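Beta-mannosidase (PDB 4CVU) probably hydrolyses beta-mannosidic bonds at the non-reducing ends of mannose-containing sugars, as a glycoside hydrolase of family 2. Local coordinates at residues 115-121 with 150-156; 38-44 with 85-91. All coordinates share one frame; numbering follows the deposited sequence.

Contact 1. Residues 115-121 with 150-156. With NAG (2-acetamido-2-deoxy-beta-D-glucopyranose), chain C; NAG (2-acetamido-2-deoxy-beta-D-glucopyranose), chain B.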
# COMPACT_ATOMS: atom_id res chain seq x y z
N TYR A 115 11.95 21.55 -22.68
CA TYR A 115 11.83 22.99 -22.92
C TYR A 115 12.16 23.72 -21.62
O TYR A 115 11.53 23.47 -20.59
CB TYR A 115 10.43 23.40 -23.35
CG TYR A 115 9.89 22.79 -24.64
CD1 TYR A 115 10.30 23.23 -25.88
CD2 TYR A 115 8.92 21.81 -24.59
CE1 TYR A 115 9.78 22.66 -27.06
CE2 TYR A 115 8.36 21.27 -25.74
CZ TYR A 115 8.80 21.67 -26.97
OH TYR A 115 8.24 21.08 -28.12
N ALA A 116 13.16 24.59 -21.66
CA ALA A 116 13.64 25.29 -20.48
C ALA A 116 14.04 26.74 -20.82
O ALA A 116 14.28 27.10 -21.97
CB ALA A 116 14.81 24.55 -19.87
N THR A 117 14.09 27.57 -19.80
CA THR A 117 14.58 28.93 -19.94
C THR A 117 15.70 29.07 -18.91
O THR A 117 15.44 29.02 -17.71
CB THR A 117 13.45 29.95 -19.69
OG1 THR A 117 12.40 29.74 -20.64
CG2 THR A 117 13.96 31.40 -19.83
N VAL A 118 16.93 29.20 -19.39
CA VAL A 118 18.09 29.28 -18.50
C VAL A 118 18.40 30.75 -18.23
O VAL A 118 18.48 31.55 -19.17
CB VAL A 118 19.31 28.59 -19.14
CG1 VAL A 118 20.49 28.59 -18.17
CG2 VAL A 118 18.98 27.17 -19.59
N LYS A 119 18.58 31.09 -16.95
CA LYS A 119 18.93 32.44 -16.52
C LYS A 119 20.14 32.43 -15.62
O LYS A 119 20.27 31.60 -14.74
CB LYS A 119 17.79 33.11 -15.76
CG LYS A 119 16.63 33.56 -16.62
CD LYS A 119 15.70 34.47 -15.82
CE LYS A 119 14.33 34.56 -16.47
NZ LYS A 119 13.58 35.77 -16.05
N PHE A 120 21.02 33.41 -15.82
CA PHE A 120 22.22 33.55 -15.03
C PHE A 120 22.33 35.02 -14.63
O PHE A 120 22.39 35.92 -15.50
CB PHE A 120 23.45 33.07 -15.82
CG PHE A 120 24.68 32.88 -14.98
CD1 PHE A 120 24.84 31.75 -14.20
CD2 PHE A 120 25.67 33.85 -14.94
CE1 PHE A 120 25.97 31.57 -13.43
CE2 PHE A 120 26.80 33.67 -14.16
CZ PHE A 120 26.96 32.54 -13.41
N CYS A 121 22.33 35.26 -13.33
CA CYS A 121 22.17 36.60 -12.76
C CYS A 121 21.01 37.33 -13.43
O CYS A 121 21.17 38.45 -13.92
CB CYS A 121 23.47 37.41 -12.89
SG CYS A 121 23.48 38.87 -11.81
N PRO A 150 26.30 35.01 -8.59
CA PRO A 150 25.22 34.79 -9.54
C PRO A 150 24.32 33.60 -9.17
O PRO A 150 24.79 32.59 -8.67
CB PRO A 150 25.96 34.56 -10.86
CG PRO A 150 27.28 34.01 -10.47
CD PRO A 150 27.60 34.53 -9.10
N VAL A 151 23.03 33.77 -9.41
CA VAL A 151 22.05 32.72 -9.24
C VAL A 151 21.76 32.16 -10.63
O VAL A 151 21.53 32.92 -11.59
CB VAL A 151 20.76 33.27 -8.59
CG1 VAL A 151 19.59 32.32 -8.77
CG2 VAL A 151 21.00 33.55 -7.11
N LEU A 152 21.85 30.84 -10.73
CA LEU A 152 21.45 30.11 -11.92
C LEU A 152 20.06 29.54 -11.70
O LEU A 152 19.83 28.86 -10.70
CB LEU A 152 22.43 28.97 -12.18
CG LEU A 152 22.10 27.99 -13.31
CD1 LEU A 152 21.92 28.70 -14.65
CD2 LEU A 152 23.22 26.97 -13.39
N SER A 153 19.14 29.83 -12.62
CA SER A 153 17.82 29.27 -12.55
C SER A 153 17.45 28.69 -13.90
O SER A 153 17.85 29.23 -14.94
CB SER A 153 16.78 30.30 -12.11
OG SER A 153 16.42 31.14 -13.17
N ILE A 154 16.69 27.59 -13.85
CA ILE A 154 16.25 26.88 -15.04
C ILE A 154 14.75 26.61 -14.95
O ILE A 154 14.28 25.73 -14.20
CB ILE A 154 17.02 25.55 -15.21
CG1 ILE A 154 18.51 25.74 -14.93
CG2 ILE A 154 16.82 25.01 -16.63
CD1 ILE A 154 19.30 24.45 -14.92
N ASN A 155 13.98 27.38 -15.70
CA ASN A 155 12.53 27.29 -15.65
C ASN A 155 12.05 26.30 -16.70
O ASN A 155 12.13 26.60 -17.88
CB ASN A 155 11.93 28.68 -15.84
CG ASN A 155 10.42 28.70 -15.77
OD1 ASN A 155 9.78 27.67 -15.62
ND2 ASN A 155 9.84 29.89 -15.87
N PHE A 156 11.59 25.12 -16.26
CA PHE A 156 11.16 24.03 -17.15
C PHE A 156 9.67 24.10 -17.47
O PHE A 156 8.84 24.22 -16.57
CB PHE A 156 11.47 22.65 -16.54
CG PHE A 156 12.93 22.34 -16.39
CD1 PHE A 156 13.65 21.75 -17.43
CD2 PHE A 156 13.61 22.63 -15.21
CE1 PHE A 156 15.00 21.47 -17.29
CE2 PHE A 156 14.96 22.35 -15.08
CZ PHE A 156 15.65 21.77 -16.11
C1 NAG C . 7.27 27.84 -18.60
C2 NAG C . 7.32 29.39 -18.55
C3 NAG C . 7.49 29.96 -19.95
C4 NAG C . 8.62 29.28 -20.72
C5 NAG C . 8.55 27.73 -20.60
C6 NAG C . 9.79 27.04 -21.21
C7 NAG C . 6.13 30.38 -16.69
C8 NAG C . 4.86 30.93 -16.12
N2 NAG C . 6.12 29.94 -17.94
O3 NAG C . 7.74 31.35 -19.83
O4 NAG C . 8.51 29.65 -22.08
O5 NAG C . 8.42 27.33 -19.25
O6 NAG C . 10.95 27.23 -20.42
O7 NAG C . 7.12 30.35 -16.00
C1 NAG B . 9.72 30.31 -22.56
C2 NAG B . 9.78 30.26 -24.08
C3 NAG B . 11.03 30.97 -24.61
C4 NAG B . 11.20 32.34 -23.97
C5 NAG B . 11.09 32.22 -22.44
C6 NAG B . 11.21 33.58 -21.76
C7 NAG B . 8.82 28.22 -25.10
C8 NAG B . 7.48 28.83 -25.22
N2 NAG B . 9.81 28.90 -24.56
O3 NAG B . 11.00 31.05 -26.02
O4 NAG B . 12.48 32.82 -24.34
O5 NAG B . 9.83 31.66 -22.11
O6 NAG B . 10.07 34.29 -22.15
O7 NAG B . 8.98 27.05 -25.47
O HOH W 1 15.06 30.77 -15.46
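T117 with N155 and K119 with S153 are hydrogen-bonded pairs of an antiparallel strand pairing, 116-120 against 152-156, near one edge of a six-stranded sheet. The bond from K119 N to S153 O (2.8 Å) is nearly straight, whereas that from T117 N to N155 O bends to 143°. Alternation sorts the side chains: A116, V118, F120, L152, I154 and F156 fill the apolar face. There the CD1 branch of L152 meets V118 CG1 at 3.8 Å, and P150 lays CB over the face of the F120 ring, 3.8 Å from its centroid, a CH-pi contact. With CG anti to the backbone N (chi1 -167°), the F120 ring lies alongside P150, pointing the same way. Such a two-faced sheet is one half of the jelly-roll sandwich of the galactose-binding-like domain; V118, L152 and I154 pack on strand 103-109 of the other sheet. The opposite face carries sugar. N155 ND2 donates to O7 of the chain C NAG (2.8 Å), while that sugar's O6 takes a bond from T117 OG1 (2.9 Å) and gives one to N155 O. A water links T117 O to S153 OG.

Contact 2. Residues 38-44 with 85-91. With NAG (2-acetamido-2-deoxy-beta-D-glucopyranose), chain C.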
# COMPACT_ATOMS: atom_id res chain seq x y z
N TRP A 38 20.24 23.55 -4.55
CA TRP A 38 19.06 23.78 -5.40
C TRP A 38 17.71 23.81 -4.64
O TRP A 38 17.48 23.01 -3.72
CB TRP A 38 18.99 22.69 -6.50
CG TRP A 38 20.13 22.81 -7.46
CD1 TRP A 38 21.31 22.14 -7.41
CD2 TRP A 38 20.20 23.67 -8.59
NE1 TRP A 38 22.10 22.53 -8.43
CE2 TRP A 38 21.46 23.49 -9.17
CE3 TRP A 38 19.31 24.59 -9.18
CZ2 TRP A 38 21.88 24.17 -10.32
CZ3 TRP A 38 19.73 25.28 -10.31
CH2 TRP A 38 21.00 25.06 -10.88
N THR A 39 16.83 24.69 -5.08
CA THR A 39 15.46 24.76 -4.62
C THR A 39 14.53 24.63 -5.82
O THR A 39 14.78 25.18 -6.89
CB THR A 39 15.16 26.07 -3.89
OG1 THR A 39 16.03 26.18 -2.76
CG2 THR A 39 13.73 26.12 -3.37
N VAL A 40 13.44 23.89 -5.65
CA VAL A 40 12.46 23.69 -6.73
C VAL A 40 11.15 24.35 -6.37
O VAL A 40 10.62 24.11 -5.29
CB VAL A 40 12.22 22.21 -7.00
CG1 VAL A 40 11.08 22.01 -8.00
CG2 VAL A 40 13.51 21.56 -7.51
N THR A 41 10.63 25.17 -7.29
CA THR A 41 9.37 25.87 -7.10
C THR A 41 8.43 25.59 -8.26
O THR A 41 8.89 25.42 -9.39
CB THR A 41 9.53 27.40 -7.01
OG1 THR A 41 10.35 27.85 -8.09
CG2 THR A 41 10.18 27.81 -5.67
N ASN A 42 7.13 25.58 -7.99
CA ASN A 42 6.15 25.33 -9.02
C ASN A 42 5.81 26.61 -9.76
O ASN A 42 6.49 27.63 -9.61
CB ASN A 42 4.93 24.64 -8.41
CG ASN A 42 4.06 25.57 -7.59
OD1 ASN A 42 4.56 26.38 -6.80
ND2 ASN A 42 2.74 25.39 -7.71
N GLU A 43 4.78 26.56 -10.59
CA GLU A 43 4.37 27.72 -11.37
C GLU A 43 3.56 28.75 -10.57
O GLU A 43 3.66 29.94 -10.83
CB GLU A 43 3.55 27.25 -12.58
CG GLU A 43 3.24 28.36 -13.56
CD GLU A 43 2.63 27.84 -14.86
OE1 GLU A 43 2.83 26.65 -15.24
OE2 GLU A 43 1.96 28.65 -15.51
N TYR A 44 2.77 28.29 -9.61
CA TYR A 44 1.82 29.16 -8.94
C TYR A 44 2.31 29.71 -7.59
O TYR A 44 1.52 30.22 -6.81
CB TYR A 44 0.45 28.44 -8.86
CG TYR A 44 0.05 27.89 -10.22
CD1 TYR A 44 -0.14 28.74 -11.32
CD2 TYR A 44 -0.08 26.52 -10.43
CE1 TYR A 44 -0.47 28.25 -12.56
CE2 TYR A 44 -0.42 26.02 -11.68
CZ TYR A 44 -0.62 26.89 -12.75
OH TYR A 44 -0.94 26.39 -13.98
N GLN A 85 2.10 21.88 -15.33
CA GLN A 85 2.69 23.18 -14.98
C GLN A 85 4.22 23.27 -15.06
O GLN A 85 4.90 22.28 -15.18
CB GLN A 85 2.24 23.61 -13.61
CG GLN A 85 2.87 22.83 -12.50
CD GLN A 85 2.33 23.24 -11.15
OE1 GLN A 85 2.71 24.25 -10.64
NE2 GLN A 85 1.46 22.44 -10.57
N ASN A 86 4.75 24.48 -15.02
CA ASN A 86 6.20 24.74 -14.96
C ASN A 86 6.86 24.43 -13.63
O ASN A 86 6.29 24.62 -12.60
CB ASN A 86 6.55 26.19 -15.29
CG ASN A 86 6.38 26.55 -16.76
OD1 ASN A 86 5.48 26.11 -17.40
ND2 ASN A 86 7.27 27.38 -17.27
N TRP A 87 8.09 23.98 -13.67
CA TRP A 87 8.91 23.79 -12.47
C TRP A 87 10.23 24.48 -12.67
O TRP A 87 10.88 24.29 -13.67
CB TRP A 87 9.12 22.27 -12.18
CG TRP A 87 7.83 21.66 -11.85
CD1 TRP A 87 6.92 21.14 -12.74
CD2 TRP A 87 7.21 21.61 -10.56
NE1 TRP A 87 5.80 20.74 -12.07
CE2 TRP A 87 5.94 21.02 -10.73
CE3 TRP A 87 7.62 22.00 -9.28
CZ2 TRP A 87 5.06 20.79 -9.66
CZ3 TRP A 87 6.77 21.76 -8.21
CH2 TRP A 87 5.49 21.15 -8.41
N THR A 88 10.67 25.24 -11.68
CA THR A 88 11.90 25.97 -11.81
C THR A 88 12.90 25.49 -10.79
O THR A 88 12.59 25.44 -9.57
CB THR A 88 11.65 27.50 -11.69
OG1 THR A 88 10.84 27.94 -12.80
CG2 THR A 88 12.95 28.28 -11.66
N TYR A 89 14.09 25.14 -11.29
CA TYR A 89 15.26 24.77 -10.47
C TYR A 89 16.13 26.01 -10.26
O TYR A 89 16.64 26.58 -11.22
CB TYR A 89 16.06 23.66 -11.17
CG TYR A 89 15.48 22.26 -10.95
CD1 TYR A 89 14.28 21.88 -11.54
CD2 TYR A 89 16.13 21.35 -10.13
CE1 TYR A 89 13.75 20.62 -11.32
CE2 TYR A 89 15.63 20.09 -9.93
CZ TYR A 89 14.43 19.72 -10.51
OH TYR A 89 13.91 18.44 -10.24
N THR A 90 16.29 26.44 -9.01
CA THR A 90 17.04 27.68 -8.71
C THR A 90 18.16 27.39 -7.73
O THR A 90 17.91 26.79 -6.69
CB THR A 90 16.11 28.71 -8.06
OG1 THR A 90 15.03 28.97 -8.97
CG2 THR A 90 16.85 30.02 -7.75
N SER A 91 19.37 27.84 -8.06
CA SER A 91 20.51 27.72 -7.14
C SER A 91 20.55 28.83 -6.11
O SER A 91 19.94 29.88 -6.29
CB SER A 91 21.86 27.74 -7.89
OG SER A 91 22.27 29.06 -8.20
C1 NAG C . 7.27 27.84 -18.60
C2 NAG C . 7.32 29.39 -18.55
C3 NAG C . 7.49 29.96 -19.95
C4 NAG C . 8.62 29.28 -20.72
C5 NAG C . 8.55 27.73 -20.60
C6 NAG C . 9.79 27.04 -21.21
C7 NAG C . 6.13 30.38 -16.69
C8 NAG C . 4.86 30.93 -16.12
N2 NAG C . 6.12 29.94 -17.94
O3 NAG C . 7.74 31.35 -19.83
O4 NAG C . 8.51 29.65 -22.08
O5 NAG C . 8.42 27.33 -19.25
O6 NAG C . 10.95 27.23 -20.42
O7 NAG C . 7.12 30.35 -16.00
O HOH W 2 13.06 27.59 -7.38
O HOH W 3 18.28 27.34 -4.05
O HOH W 4 8.11 27.27 -12.30
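V40 and Y89 lie side by side and point the same way, with the valine's CG2 over the centre of the tyrosine ring, a CH-pi contact 3.6 Å from its centroid. The other branch, CG1, is anti to the backbone N (chi1 173°), which sets it beside W87 CE3, 3.7 Å away. W87 in turn receives N42 CB over one face of its six-membered ring, a second CH-pi contact. At the far end of the strands the W38 ring makes a third, with S91 CB over one face, 10° off the ring normal. These aromatic groups occupy the inner face of an antiparallel pair, strands 38-41 and 87-91, in a sheet of the galactose-binding-like jelly roll; helix 57-63 covers V40 and W87. The threonines T39, T41, T88 and T90 line the other face, where a single water bridges T41 OG1, T90 OG1 and T39 O.

Past the last strand pair, side chains take over from the backbone. Q85 OE1 accepts two bonds, a nearly straight one from E43 N (3.1 Å) and, on a lone pair, one from N42 ND2, with the two amide planes 48° apart; its NE2 is held by W81 O. N42 ND2 also bonds to N46 OD1. E43 reaches back with an extended chain to N86 N, which meets OE1 at 2.9 Å on the anti side of the carboxylate; the same oxygen forms a salt bridge with R161. A leucine in place of Q85 would probably leave E43 N without this acceptor and cost N42 ND2 one of its partners, so that the loop at 42-43 is held less firmly against 85-86. N86 ND2 is bonded covalently to C1 of the chain C NAG and also donates to N155 OD1.

How the contacts relate
Contacts 1 and 2 are successive parts of one sheet, their centres about 10 Å apart, and they join where strands 152-156 and 87-91 run next to each other. F156 N to W87 O and I154 N to Y89 O, each 2.8 Å, are probable hydrogen bonds across this seam, and S91 OG bonds to L152 N. The chain C NAG ties the contacts together on the threonine-bearing face: it is attached through 85-91 yet hydrogen-bonded by both strands of contact 1, and the N86-N155 bond joins the two at its base. The sugar thus spans from N86, just ahead of strand 87-91, over strands 152-156 and 116-120. It is a glycan of the protein itself, not a bound substrate.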